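Local coordinates for protein Ent-copalyl diphosphate synthase (Streptomyces platensis, PDB 5BP8) that probably belongs to the class II terpene cyclases, mainly helical proteins related to the squalene-hopene cyclases, at residues 110-114 with 115-119; 143-146 with 147-151; 494-497 with 498-502. All blocks are in the same frame, centred on the assembly; numbering follows the deposited sequence.

Contact 1 (110-114 with 115-119); sequences GALRD and GLLAG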
# COMPACT_ATOMS: atom_id res chain seq x y z
N GLY A 110 18.32 6.42 -19.26
CA GLY A 110 18.35 5.33 -20.21
C GLY A 110 17.22 4.35 -20.01
O GLY A 110 16.56 3.96 -20.99
N ALA A 111 16.99 3.91 -18.78
CA ALA A 111 15.89 3.00 -18.49
C ALA A 111 14.52 3.58 -18.85
O ALA A 111 13.64 2.84 -19.32
CB ALA A 111 15.92 2.53 -17.03
N LEU A 112 14.31 4.86 -18.58
CA LEU A 112 13.07 5.54 -18.96
C LEU A 112 12.88 5.54 -20.49
O LEU A 112 11.82 5.13 -21.03
CB LEU A 112 13.04 6.97 -18.44
CG LEU A 112 12.88 7.10 -16.92
CD1 LEU A 112 13.17 8.53 -16.47
CD2 LEU A 112 11.48 6.68 -16.50
N ARG A 113 13.91 5.97 -21.19
CA ARG A 113 13.87 6.08 -22.65
C ARG A 113 13.80 4.73 -23.35
O ARG A 113 13.13 4.63 -24.38
CB ARG A 113 15.10 6.85 -23.13
CG ARG A 113 15.11 7.28 -24.60
CD ARG A 113 15.92 8.58 -24.72
NE ARG A 113 16.23 8.98 -26.10
CZ ARG A 113 17.29 8.54 -26.80
NH1 ARG A 113 18.14 7.66 -26.28
NH2 ARG A 113 17.49 8.98 -28.04
N ASP A 114 14.48 3.72 -22.80
CA ASP A 114 14.65 2.44 -23.47
C ASP A 114 13.50 1.46 -23.22
O ASP A 114 13.46 0.42 -23.84
CB ASP A 114 15.96 1.77 -23.09
CG ASP A 114 17.20 2.53 -23.60
OD1 ASP A 114 17.05 3.46 -24.44
OD2 ASP A 114 18.32 2.20 -23.13
N GLY A 115 12.60 1.74 -22.29
CA GLY A 115 11.50 0.81 -22.08
C GLY A 115 10.40 1.26 -21.15
O GLY A 115 9.23 0.93 -21.36
N LEU A 116 10.73 1.98 -20.10
CA LEU A 116 9.72 2.26 -19.09
C LEU A 116 8.65 3.21 -19.62
O LEU A 116 7.46 3.03 -19.29
CB LEU A 116 10.32 2.83 -17.81
CG LEU A 116 11.13 1.86 -16.94
CD1 LEU A 116 11.95 2.69 -15.94
CD2 LEU A 116 10.29 0.82 -16.22
N LEU A 117 9.04 4.23 -20.38
CA LEU A 117 8.07 5.25 -20.81
C LEU A 117 7.07 4.67 -21.82
O LEU A 117 5.93 5.16 -21.92
CB LEU A 117 8.76 6.47 -21.38
CG LEU A 117 9.36 7.35 -20.27
CD1 LEU A 117 10.34 8.28 -20.94
CD2 LEU A 117 8.34 8.12 -19.44
N ALA A 118 7.49 3.64 -22.51
CA ALA A 118 6.69 3.00 -23.54
C ALA A 118 6.05 1.70 -23.10
O ALA A 118 5.31 1.08 -23.90
CB ALA A 118 7.56 2.71 -24.76
N GLY A 119 6.34 1.26 -21.86
CA GLY A 119 5.90 -0.06 -21.37
C GLY A 119 4.58 0.06 -20.65
O GLY A 119 3.93 1.13 -20.71
O HOH W 1 10.34 3.75 -23.21

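Contact 2 (143-146 with 147-151); sequences AALT and EQAPG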
# COMPACT_ATOMS: atom_id res chain seq x y z
N ALA A 143 16.50 20.32 -20.11
CA ALA A 143 16.67 21.52 -20.95
C ALA A 143 17.73 22.43 -20.36
O ALA A 143 18.43 23.12 -21.09
CB ALA A 143 15.36 22.27 -21.10
N ALA A 144 17.85 22.43 -19.03
CA ALA A 144 18.80 23.29 -18.32
C ALA A 144 20.20 22.71 -18.21
O ALA A 144 21.12 23.43 -17.87
CB ALA A 144 18.28 23.60 -16.93
N LEU A 145 20.38 21.42 -18.48
CA LEU A 145 21.72 20.84 -18.49
C LEU A 145 22.58 21.51 -19.53
O LEU A 145 22.09 21.94 -20.58
CB LEU A 145 21.69 19.35 -18.84
CG LEU A 145 21.22 18.35 -17.82
CD1 LEU A 145 21.16 16.98 -18.48
CD2 LEU A 145 22.11 18.34 -16.60
N THR A 146 23.87 21.57 -19.24
CA THR A 146 24.86 21.96 -20.25
C THR A 146 25.79 20.78 -20.47
O THR A 146 25.80 19.83 -19.69
CB THR A 146 25.71 23.14 -19.78
OG1 THR A 146 26.59 22.70 -18.74
CG2 THR A 146 24.83 24.24 -19.24
N GLU A 147 26.61 20.88 -21.50
CA GLU A 147 27.52 19.78 -21.81
C GLU A 147 28.63 19.58 -20.75
O GLU A 147 29.25 18.52 -20.71
CB GLU A 147 28.07 19.94 -23.23
CG GLU A 147 26.95 19.84 -24.28
CD GLU A 147 27.47 19.79 -25.71
OE1 GLU A 147 27.44 20.85 -26.38
OE2 GLU A 147 27.90 18.70 -26.17
N GLN A 148 28.80 20.56 -19.86
CA GLN A 148 29.72 20.41 -18.73
C GLN A 148 29.11 19.68 -17.52
O GLN A 148 29.76 19.52 -16.49
CB GLN A 148 30.26 21.77 -18.28
CG GLN A 148 30.95 22.55 -19.40
CD GLN A 148 29.97 23.41 -20.19
OE1 GLN A 148 29.78 23.21 -21.39
NE2 GLN A 148 29.33 24.37 -19.52
N ALA A 149 27.86 19.21 -17.63
CA ALA A 149 27.30 18.35 -16.60
C ALA A 149 28.22 17.12 -16.42
O ALA A 149 28.89 16.69 -17.36
CB ALA A 149 25.89 17.91 -16.98
N PRO A 150 28.26 16.56 -15.22
CA PRO A 150 29.24 15.52 -14.99
C PRO A 150 28.94 14.25 -15.77
O PRO A 150 27.79 14.02 -16.16
CB PRO A 150 29.15 15.27 -13.49
CG PRO A 150 27.89 15.90 -13.03
CD PRO A 150 27.52 16.94 -14.01
N GLY A 151 29.99 13.47 -16.02
CA GLY A 151 29.87 12.20 -16.75
C GLY A 151 29.18 12.30 -18.10
O GLY A 151 29.35 13.27 -18.83

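Contact 3 (494-497 with 498-502); sequences LWHD and KDIYA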
# COMPACT_ATOMS: atom_id res chain seq x y z
N LEU A 494 4.16 -4.80 -2.02
CA LEU A 494 3.18 -5.25 -3.00
C LEU A 494 1.87 -4.45 -2.97
O LEU A 494 1.03 -4.61 -3.85
CB LEU A 494 2.89 -6.73 -2.78
CG LEU A 494 4.06 -7.71 -2.89
CD1 LEU A 494 3.58 -9.10 -2.56
CD2 LEU A 494 4.63 -7.69 -4.29
N TRP A 495 1.68 -3.64 -1.94
CA TRP A 495 0.47 -2.84 -1.81
C TRP A 495 0.56 -1.57 -2.61
O TRP A 495 1.57 -0.86 -2.53
CB TRP A 495 0.21 -2.50 -0.35
CG TRP A 495 -0.07 -3.71 0.49
CD1 TRP A 495 0.80 -4.68 0.84
CD2 TRP A 495 -1.33 -4.06 1.08
NE1 TRP A 495 0.18 -5.62 1.60
CE2 TRP A 495 -1.13 -5.26 1.78
CE3 TRP A 495 -2.60 -3.47 1.08
CZ2 TRP A 495 -2.17 -5.92 2.46
CZ3 TRP A 495 -3.64 -4.13 1.76
CH2 TRP A 495 -3.41 -5.33 2.44
N HIS A 496 -0.47 -1.26 -3.39
CA HIS A 496 -0.42 -0.06 -4.23
C HIS A 496 -0.46 1.25 -3.45
O HIS A 496 -1.37 1.48 -2.64
CB HIS A 496 -1.56 -0.04 -5.25
CG HIS A 496 -1.39 -1.02 -6.37
ND1 HIS A 496 -2.37 -1.22 -7.32
CD2 HIS A 496 -0.39 -1.87 -6.67
CE1 HIS A 496 -1.96 -2.16 -8.17
NE2 HIS A 496 -0.76 -2.55 -7.81
N ASP A 497 0.54 2.11 -3.69
CA ASP A 497 0.37 3.52 -3.33
C ASP A 497 1.05 4.37 -4.41
O ASP A 497 0.64 4.32 -5.57
CB ASP A 497 0.82 3.82 -1.88
CG ASP A 497 0.55 5.26 -1.49
OD1 ASP A 497 -0.48 5.80 -1.94
OD2 ASP A 497 1.40 5.90 -0.85
N LYS A 498 2.07 5.15 -4.09
CA LYS A 498 2.77 5.88 -5.11
C LYS A 498 3.55 4.90 -5.97
O LYS A 498 3.42 4.89 -7.19
CB LYS A 498 3.75 6.91 -4.46
CG LYS A 498 3.06 8.03 -3.69
CD LYS A 498 2.42 9.05 -4.60
CE LYS A 498 1.54 10.02 -3.82
NZ LYS A 498 2.34 10.84 -2.89
N ASP A 499 4.40 4.11 -5.32
CA ASP A 499 4.98 2.91 -5.92
C ASP A 499 4.22 1.76 -5.23
O ASP A 499 2.98 1.78 -5.24
CB ASP A 499 6.54 2.81 -5.96
CG ASP A 499 7.30 3.14 -4.62
OD1 ASP A 499 6.71 3.13 -3.51
OD2 ASP A 499 8.56 3.39 -4.71
N ILE A 500 4.92 0.77 -4.70
CA ILE A 500 4.29 -0.33 -3.95
C ILE A 500 5.02 -0.47 -2.61
O ILE A 500 6.25 -0.34 -2.54
CB ILE A 500 4.24 -1.68 -4.70
CG1 ILE A 500 5.55 -2.03 -5.43
CG2 ILE A 500 3.10 -1.64 -5.71
CD1 ILE A 500 5.47 -3.28 -6.29
N TYR A 501 4.24 -0.65 -1.54
CA TYR A 501 4.74 -0.63 -0.18
C TYR A 501 4.48 -1.89 0.58
O TYR A 501 3.58 -2.67 0.23
CB TYR A 501 4.15 0.57 0.58
CG TYR A 501 2.68 0.48 0.96
CD1 TYR A 501 1.68 0.99 0.11
CD2 TYR A 501 2.29 -0.05 2.19
CE1 TYR A 501 0.36 0.90 0.45
CE2 TYR A 501 0.96 -0.11 2.54
CZ TYR A 501 -0.00 0.39 1.69
OH TYR A 501 -1.34 0.31 2.06
N ALA A 502 5.30 -2.09 1.61
CA ALA A 502 5.23 -3.27 2.48
C ALA A 502 4.80 -2.89 3.90
O ALA A 502 5.58 -2.27 4.67
CB ALA A 502 6.58 -3.99 2.55

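Contact 1 (110-114 with 115-119)
The carbonyl oxygen L112 O is gripped twice as helix 98-116 runs out: the backbone N of L117 donates to L112 O over 3.0 Å, in the carbonyl plane and on a lone pair, and water 1 donates to L112 O from the same distance. That water accepts in turn from A118 N at 2.9 Å, carrying the hydrogen bonding one residue beyond the direct contact. One residue earlier, A111 O takes a nearly straight bond (167°) from L116 N at 3.1 Å and a second, weak one from G115 N. Both main bonds span five residues, as in a pi-type turn that widens the helix. Glycine suits position 115, since its wide backbone freedom makes the phi of -172° easy. L117 has its CG beside its own backbone N (chi1 -76°), which lays CB, CG and CD1 along the L112 carbonyl and puts CD1 3.9 Å from L112 CB. L116 CD1 touches both A111 CB and L112 CD2, 4.1 Å from each. These branched leucines suit a helix end packed against largely apolar neighbours: L112 packs on T75, L76 and V79 of helix 72-86, L116 also touches T75, and L117 meets L161 and L168 in loops.

Contact 2 (143-146 with 147-151)
T146 opens a type I beta turn that ends at A149, just after helix 127-144, and its hydroxyl adds an ST turn over T146 to Q148. Just before the turn, L145 O accepts a hydrogen bond from S157 OG. E147, first of the second segment, takes the leading corner at phi -68° and psi -13°; it turns its CB away from T146 and is exposed, as befits a charged residue. Q148 holds the other corner. Its backbone N donates to T146 OG1 at 3.3 Å with a bent 138° angle, a bond made possible because OG1 stands between the backbone N and carbonyl carbon of T146 and so faces the chain ahead. Bending at chi2 also folds the Q148 amide back over that hydroxyl, although NE2 is poorly aimed for a bond with it. A149 closes the turn, its N donating to T146 O over 3.0 Å from above the carbonyl plane. The small methyl of A149 suits the inner side of the bend, where A149 CB lies 3.3 Å from T146 O and 3.8 Å from L145 CD2. P150 follows, its ring, puckered with CG endo, resting on P98, D99 and A102 of helix 98-116.

Contact 3 (494-497 with 498-502)
W495 and Y501 bond both ways across the antiparallel ladder: Y501 N donates to W495 O at 2.9 Å, and W495 N returns a bond to Y501 O at 3.0 Å, both donors in the plane of the carbonyl they meet. Y501 O also takes a weak bond from L494 N, and W495 O a CA-H...O contact from I500 CA at 3.1 Å, so each oxygen has a second partner. At the bend, D497 N donates to D499 O over 2.9 Å, tilted from the carbonyl plane. On one face, Y501 sets its ring between its own backbone N and carbonyl carbon (chi1 72°), which swings it across the ladder until W495 CB makes a CH-pi contact 3.6 Å from the centroid of the Y501 ring. On the other, I500 CG2 meets the edge of the H496 ring, 3.6 Å from H496 CD2. Polar ends buried here are satisfied from outside: W495 NE1 by E450, H496 NE2 by Y70, and D497 OD2 by H191 and S255. K498 NZ forms a salt bridge with E194 and bonds H191 O, while D499 OD1 bonds S30 OG and D499 OD2 bonds Y32 N, so acidic and basic residues suit this buried bend. With L494 and W495 both facing Y501, this is a beta hairpin with a classic beta bulge, the one small sheet in a mainly helical chain.

How the contacts relate
The three contacts follow in series along the chain without touching. Contact 1 ends helix 98-116 and contact 2 ends the next one, helix 127-144; P150 of contact 2 packs on the earlier part of helix 98-116. The centres of contacts 1 and 2 lie about 21 Å apart, on the same side of the chain's centre. Contact 3 comes far later, between helices 469-484 and 504-518. Its centre is about 21 Å from that of contact 1 and about 33 Å from that of contact 2. Burial follows position: from the centre of the chain, the centre of contact 3 is about 4 Å away, that of partly buried contact 1 about 24 Å and that of surface contact 2 about 37 Å.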